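Local coordinates for protein endoglucanase (Thermotoga maritima, PDB 2FVG) that probably acts as an aminopeptidase of the M42 family that uses two divalent metal ions per subunit, although it is named an endoglucanase, at residues Lys54-Ser59 / Cys215-Glu220; Ile245-Arg250 / Glu257-Ile262. All blocks are in the same frame, centred on the assembly; numbering follows the deposited sequence.

Interaction 1 (54-59 with 215-220) joins two parallel strands in the middle of the mixed sheet; interaction 2 (245-250 with 257-262) folds a loop back onto the helix that follows it, at the border of the same sheet. The centres of the two contacts lie about 13 Å apart. They touch at two places: Cys215 CB meets Ile258 CD1 at 4.1 Å, and Glu220 OE1 lies 3.7 Å from His249 NE2, a packing contact. Glu220, the last residue of 215-220, is a predicted zinc ligand, as is His61, just beyond 54-59. Segment 215-220 thus ends at the predicted metal site, and loop 245-250 passes near it, the side chains of Thr246 and Glu220 about 6 Å apart.

Interaction 1 of 2, residues Lys54-Ser59 / Cys215-Glu220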
loop_
_atom_site.group_PDB
_atom_site.type_symbol
_atom_site.label_atom_id
_atom_site.label_comp_id
_atom_site.label_asym_id
_atom_site.label_seq_id
_atom_site.Cartn_x
_atom_site.Cartn_y
_atom_site.Cartn_z
ATOM N N LYS A 54 -24.980 -1.629 11.002
ATOM C CA LYS A 54 -23.574 -1.902 11.300
ATOM C C LYS A 54 -22.726 -1.462 10.110
ATOM O O LYS A 54 -23.212 -1.342 8.980
ATOM C CB LYS A 54 -23.361 -3.381 11.622
ATOM C CG LYS A 54 -24.181 -3.859 12.825
ATOM C CD LYS A 54 -24.321 -5.370 12.895
ATOM C CE LYS A 54 -25.198 -5.770 14.065
ATOM N NZ LYS A 54 -25.467 -7.237 14.087
ATOM N N LYS A 55 -21.455 -1.192 10.374
ATOM C CA LYS A 55 -20.551 -0.724 9.350
ATOM C C LYS A 55 -19.288 -1.581 9.307
ATOM O O LYS A 55 -18.741 -1.936 10.347
ATOM C CB LYS A 55 -20.211 0.723 9.640
ATOM C CG LYS A 55 -21.388 1.671 9.456
ATOM C CD LYS A 55 -21.253 2.943 10.249
ATOM C CE LYS A 55 -21.483 2.661 11.739
ATOM N NZ LYS A 55 -21.399 3.923 12.509
ATOM N N LEU A 56 -18.852 -1.939 8.101
ATOM C CA LEU A 56 -17.612 -2.674 7.923
ATOM C C LEU A 56 -16.628 -1.676 7.358
ATOM O O LEU A 56 -16.969 -0.894 6.483
ATOM C CB LEU A 56 -17.782 -3.825 6.941
ATOM C CG LEU A 56 -16.547 -4.612 6.463
ATOM C CD1 LEU A 56 -15.884 -5.416 7.559
ATOM C CD2 LEU A 56 -16.965 -5.560 5.356
ATOM N N LEU A 57 -15.411 -1.702 7.863
ATOM C CA LEU A 57 -14.347 -0.827 7.355
ATOM C C LEU A 57 -13.284 -1.689 6.657
ATOM O O LEU A 57 -12.793 -2.652 7.238
ATOM C CB LEU A 57 -13.727 -0.082 8.527
ATOM C CG LEU A 57 -12.421 0.700 8.357
ATOM C CD1 LEU A 57 -12.575 1.825 7.396
ATOM C CD2 LEU A 57 -11.975 1.246 9.710
ATOM N N VAL A 58 -12.928 -1.360 5.419
ATOM C CA VAL A 58 -11.901 -2.128 4.689
ATOM C C VAL A 58 -10.845 -1.118 4.282
ATOM O O VAL A 58 -11.166 -0.170 3.584
ATOM C CB VAL A 58 -12.501 -2.844 3.455
ATOM C CG1 VAL A 58 -11.423 -3.640 2.689
ATOM C CG2 VAL A 58 -13.630 -3.777 3.878
ATOM N N SER A 59 -9.593 -1.279 4.708
ATOM C CA SER A 59 -8.617 -0.239 4.354
ATOM C C SER A 59 -7.281 -0.666 3.697
ATOM O O SER A 59 -6.831 -1.794 3.863
ATOM C CB SER A 59 -8.339 0.645 5.573
ATOM O OG SER A 59 -7.632 -0.080 6.534
ATOM N N CYS A 215 -16.374 -3.570 12.774
ATOM C CA CYS A 215 -15.093 -4.240 12.606
ATOM C C CYS A 215 -14.425 -3.806 11.315
ATOM O O CYS A 215 -15.060 -3.192 10.463
ATOM C CB CYS A 215 -15.247 -5.758 12.647
ATOM S SG CYS A 215 -16.177 -6.419 11.295
ATOM N N ALA A 216 -13.150 -4.160 11.175
ATOM C CA ALA A 216 -12.321 -3.753 10.052
ATOM C C ALA A 216 -11.547 -4.920 9.419
ATOM O O ALA A 216 -11.235 -5.914 10.079
ATOM C CB ALA A 216 -11.325 -2.670 10.545
ATOM N N ILE A 217 -11.245 -4.791 8.133
ATOM C CA ILE A 217 -10.398 -5.750 7.418
ATOM C C ILE A 217 -9.289 -4.867 6.875
ATOM O O ILE A 217 -9.576 -3.908 6.171
ATOM C CB ILE A 217 -11.157 -6.425 6.250
ATOM C CG1 ILE A 217 -12.255 -7.346 6.769
ATOM C CG2 ILE A 217 -10.228 -7.301 5.393
ATOM C CD1 ILE A 217 -13.169 -7.838 5.628
ATOM N N VAL A 218 -8.039 -5.120 7.264
ATOM C CA VAL A 218 -6.907 -4.371 6.721
ATOM C C VAL A 218 -6.292 -5.221 5.588
ATOM O O VAL A 218 -5.986 -6.397 5.776
ATOM C CB VAL A 218 -5.859 -4.043 7.833
ATOM C CG1 VAL A 218 -4.758 -3.200 7.276
ATOM C CG2 VAL A 218 -6.536 -3.311 8.986
ATOM N N VAL A 219 -6.193 -4.644 4.394
ATOM C CA VAL A 219 -5.612 -5.296 3.223
ATOM C C VAL A 219 -4.182 -4.778 3.059
ATOM O O VAL A 219 -3.966 -3.596 2.756
ATOM C CB VAL A 219 -6.449 -5.015 1.967
ATOM C CG1 VAL A 219 -5.866 -5.724 0.735
ATOM C CG2 VAL A 219 -7.909 -5.532 2.184
ATOM N N GLU A 220 -3.211 -5.650 3.319
ATOM C CA GLU A 220 -1.811 -5.291 3.194
ATOM C C GLU A 220 -1.085 -6.193 2.208
ATOM O O GLU A 220 -1.683 -7.112 1.603
ATOM C CB GLU A 220 -1.128 -5.354 4.558
ATOM C CG GLU A 220 -1.642 -4.281 5.511
ATOM C CD GLU A 220 -0.916 -4.239 6.837
ATOM O OE1 GLU A 220 -0.217 -5.235 7.174
ATOM O OE2 GLU A 220 -1.057 -3.203 7.550
#
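Leu56 holds CG anti to its backbone N (chi1 172°), and chi2 of 67° then brings CD1 to 3.9 Å from Cys215 SG and 4.1 Å from Ile217 CD1. The thiol comes to meet it because Cys215 SG stands between its own backbone N and carbonyl carbon (chi1 66°). Further along this face the side chains of Val58 and Val219 cross obliquely, CG1 to CG2 4.0 Å. Val330, Ile326 and Leu329 of helix 316-332, with Val336 and Ile335 of helix 334-337, cover Leu56, Cys215, Ile217 and Val219. The backbones form a parallel beta ladder in the central sheet of the zinc-exopeptidase fold. Leu57 gives its N-H to Cys215 O and accepts from Ile217 N at 2.8 Å; Ser59 repeats the pattern two residues on, donating to Ile217 O at 3.0 Å and accepting from Val219 N. On the other face Leu57 CD2 rests against Ala216 CB at 4.1 Å, while Ser59 OG approaches Val218 CG2 and hydrogen-bonds to Tyr293 OH. The ladder leads toward the predicted metal site, where Glu220 OE2 hydrogen-bonds to His61 NE2, a neighbouring predicted zinc ligand.

Interaction 2 of 2, residues Ile245-Arg250 / Glu257-Ile262; sequences ITFYHR and EIFQTI
Phe247 and Phe259 bring the two backbones to their nearest approach, CA to CA 6.5 Å, where the irregular 245-250 segment passes a turn of the helix holding 257-262. Phe259 buries the largest area of any residue here. Its CG is anti to the backbone N (chi1 173°), and the ring reaches out from the helix to the loop. Phe247 meets it in a T-shaped stack: the planes stand at 87°, the centroids are 5.2 Å apart, and CD1 of Phe247 sits 3.8 Å above the Phe259 plane, over its centre. Phe247 CB also touches Phe259 CE1 at 3.9 Å, an apolar contact beside the stack. Thr246 O lies beside the rim of the Phe259 ring, near its plane, 3.4 Å from CD1. Ile245 CG2 approaches CE1 of the same ring obliquely. An alanine in place of Phe259 would probably leave the edge of Phe247 without its aromatic face and open a gap beside Thr246 O and Ile245 CG2, where the ring had been. One helical turn on, Ile245 and Ile262 run alongside each other with opposed directions, Ile245 CD1 3.7 Å from Ile262 CG2. Inside the helix, Thr261 OG1 adds a 2.7 Å bond to Glu257 O, supplementing the regular backbone bond from Thr261 N. Strand 244-245 leads into the loop between two neighbours in the mixed sheet, with backbone bonds from Ile245 to Gln274 and from Thr246 to Val299, while Ile262 packs against Ile300 of strand 297-306 and Ile335 of helix 334-337.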
loop_
_atom_site.group_PDB
_atom_site.type_symbol
_atom_site.label_atom_id
_atom_site.label_comp_id
_atom_site.label_asym_id
_atom_site.label_seq_id
_atom_site.Cartn_x
_atom_site.Cartn_y
_atom_site.Cartn_z
ATOM N N ILE A 245 -3.404 -14.995 5.873
ATOM C CA ILE A 245 -4.379 -14.582 6.890
ATOM C C ILE A 245 -3.595 -14.424 8.199
ATOM O O ILE A 245 -3.007 -15.382 8.694
ATOM C CB ILE A 245 -5.561 -15.601 6.943
ATOM C CG1 ILE A 245 -6.196 -15.707 5.547
ATOM C CG2 ILE A 245 -6.655 -15.161 7.914
ATOM C CD1 ILE A 245 -7.262 -16.771 5.446
ATOM N N THR A 246 -3.503 -13.192 8.705
ATOM C CA THR A 246 -2.775 -12.921 9.921
ATOM C C THR A 246 -3.488 -13.459 11.163
ATOM O O THR A 246 -4.694 -13.277 11.335
ATOM C CB THR A 246 -2.491 -11.409 10.061
ATOM O OG1 THR A 246 -1.732 -10.978 8.935
ATOM C CG2 THR A 246 -1.710 -11.099 11.297
ATOM N N PHE A 247 -2.731 -14.124 12.026
ATOM C CA PHE A 247 -3.267 -14.675 13.274
ATOM C C PHE A 247 -3.029 -13.713 14.450
ATOM O O PHE A 247 -3.891 -13.551 15.307
ATOM C CB PHE A 247 -2.664 -16.063 13.556
ATOM C CG PHE A 247 -3.135 -16.690 14.851
ATOM C CD1 PHE A 247 -4.336 -17.393 14.911
ATOM C CD2 PHE A 247 -2.371 -16.587 16.004
ATOM C CE1 PHE A 247 -4.763 -17.970 16.107
ATOM C CE2 PHE A 247 -2.796 -17.168 17.204
ATOM C CZ PHE A 247 -3.986 -17.860 17.251
ATOM N N TYR A 248 -1.854 -13.094 14.475
ATOM C CA TYR A 248 -1.475 -12.138 15.490
ATOM C C TYR A 248 -0.768 -10.983 14.797
ATOM O O TYR A 248 0.092 -11.217 13.937
ATOM C CB TYR A 248 -0.521 -12.793 16.495
ATOM C CG TYR A 248 0.209 -11.814 17.401
ATOM C CD1 TYR A 248 -0.381 -11.341 18.574
ATOM C CD2 TYR A 248 1.502 -11.376 17.086
ATOM C CE1 TYR A 248 0.301 -10.440 19.411
ATOM C CE2 TYR A 248 2.192 -10.484 17.910
ATOM C CZ TYR A 248 1.588 -10.025 19.071
ATOM O OH TYR A 248 2.282 -9.153 19.889
ATOM N N HIS A 249 -1.093 -9.749 15.190
ATOM C CA HIS A 249 -0.516 -8.574 14.542
ATOM C C HIS A 249 0.080 -7.551 15.508
ATOM O O HIS A 249 0.901 -6.727 15.095
ATOM C CB HIS A 249 -1.579 -7.907 13.670
ATOM C CG HIS A 249 -1.030 -6.970 12.642
ATOM N ND1 HIS A 249 -0.613 -5.690 12.937
ATOM C CD2 HIS A 249 -0.859 -7.122 11.307
ATOM C CE1 HIS A 249 -0.198 -5.099 11.829
ATOM N NE2 HIS A 249 -0.343 -5.948 10.824
ATOM N N ARG A 250 -0.332 -7.598 16.776
ATOM C CA ARG A 250 0.144 -6.677 17.850
ATOM C C ARG A 250 -0.356 -5.247 17.676
ATOM O O ARG A 250 -0.476 -4.506 18.653
ATOM C CB ARG A 250 1.677 -6.676 18.031
ATOM C CG ARG A 250 2.484 -5.956 16.951
ATOM N N GLU A 257 -12.745 -15.271 16.488
ATOM C CA GLU A 257 -13.978 -15.293 15.703
ATOM C C GLU A 257 -13.777 -14.744 14.311
ATOM O O GLU A 257 -14.302 -15.291 13.331
ATOM C CB GLU A 257 -15.091 -14.491 16.397
ATOM C CG GLU A 257 -15.568 -15.050 17.734
ATOM C CD GLU A 257 -14.575 -14.846 18.875
ATOM O OE1 GLU A 257 -13.794 -13.864 18.830
ATOM O OE2 GLU A 257 -14.595 -15.667 19.824
ATOM N N ILE A 258 -13.033 -13.647 14.230
ATOM C CA ILE A 258 -12.735 -13.018 12.958
ATOM C C ILE A 258 -11.734 -13.846 12.163
ATOM O O ILE A 258 -11.949 -14.096 10.980
ATOM C CB ILE A 258 -12.262 -11.561 13.126
ATOM C CG1 ILE A 258 -13.460 -10.699 13.562
ATOM C CG2 ILE A 258 -11.670 -11.054 11.830
ATOM C CD1 ILE A 258 -13.225 -9.217 13.552
ATOM N N PHE A 259 -10.648 -14.272 12.808
ATOM C CA PHE A 259 -9.655 -15.090 12.130
ATOM C C PHE A 259 -10.339 -16.291 11.465
ATOM O O PHE A 259 -10.153 -16.543 10.275
ATOM C CB PHE A 259 -8.545 -15.553 13.099
ATOM C CG PHE A 259 -7.572 -16.540 12.479
ATOM C CD1 PHE A 259 -6.491 -16.099 11.722
ATOM C CD2 PHE A 259 -7.757 -17.910 12.633
ATOM C CE1 PHE A 259 -5.604 -17.013 11.127
ATOM C CE2 PHE A 259 -6.877 -18.821 12.052
ATOM C CZ PHE A 259 -5.802 -18.370 11.297
ATOM N N GLN A 260 -11.164 -16.993 12.238
ATOM C CA GLN A 260 -11.832 -18.205 11.791
ATOM C C GLN A 260 -12.857 -17.963 10.697
ATOM O O GLN A 260 -12.997 -18.793 9.809
ATOM C CB GLN A 260 -12.470 -18.928 12.980
ATOM C CG GLN A 260 -12.844 -20.388 12.707
ATOM C CD GLN A 260 -11.633 -21.262 12.391
ATOM O OE1 GLN A 260 -10.608 -21.210 13.079
ATOM N NE2 GLN A 260 -11.752 -22.075 11.351
ATOM N N THR A 261 -13.569 -16.837 10.763
ATOM C CA THR A 261 -14.537 -16.474 9.725
ATOM C C THR A 261 -13.834 -16.307 8.391
ATOM O O THR A 261 -14.331 -16.763 7.355
ATOM C CB THR A 261 -15.292 -15.161 10.065
ATOM O OG1 THR A 261 -16.062 -15.359 11.249
ATOM C CG2 THR A 261 -16.229 -14.740 8.935
ATOM N N ILE A 262 -12.683 -15.643 8.416
ATOM C CA ILE A 262 -11.916 -15.422 7.206
ATOM C C ILE A 262 -11.435 -16.756 6.616
ATOM O O ILE A 262 -11.582 -17.018 5.423
ATOM C CB ILE A 262 -10.737 -14.475 7.460
ATOM C CG1 ILE A 262 -11.259 -13.108 7.906
ATOM C CG2 ILE A 262 -9.935 -14.299 6.191
ATOM C CD1 ILE A 262 -10.150 -12.110 8.327
#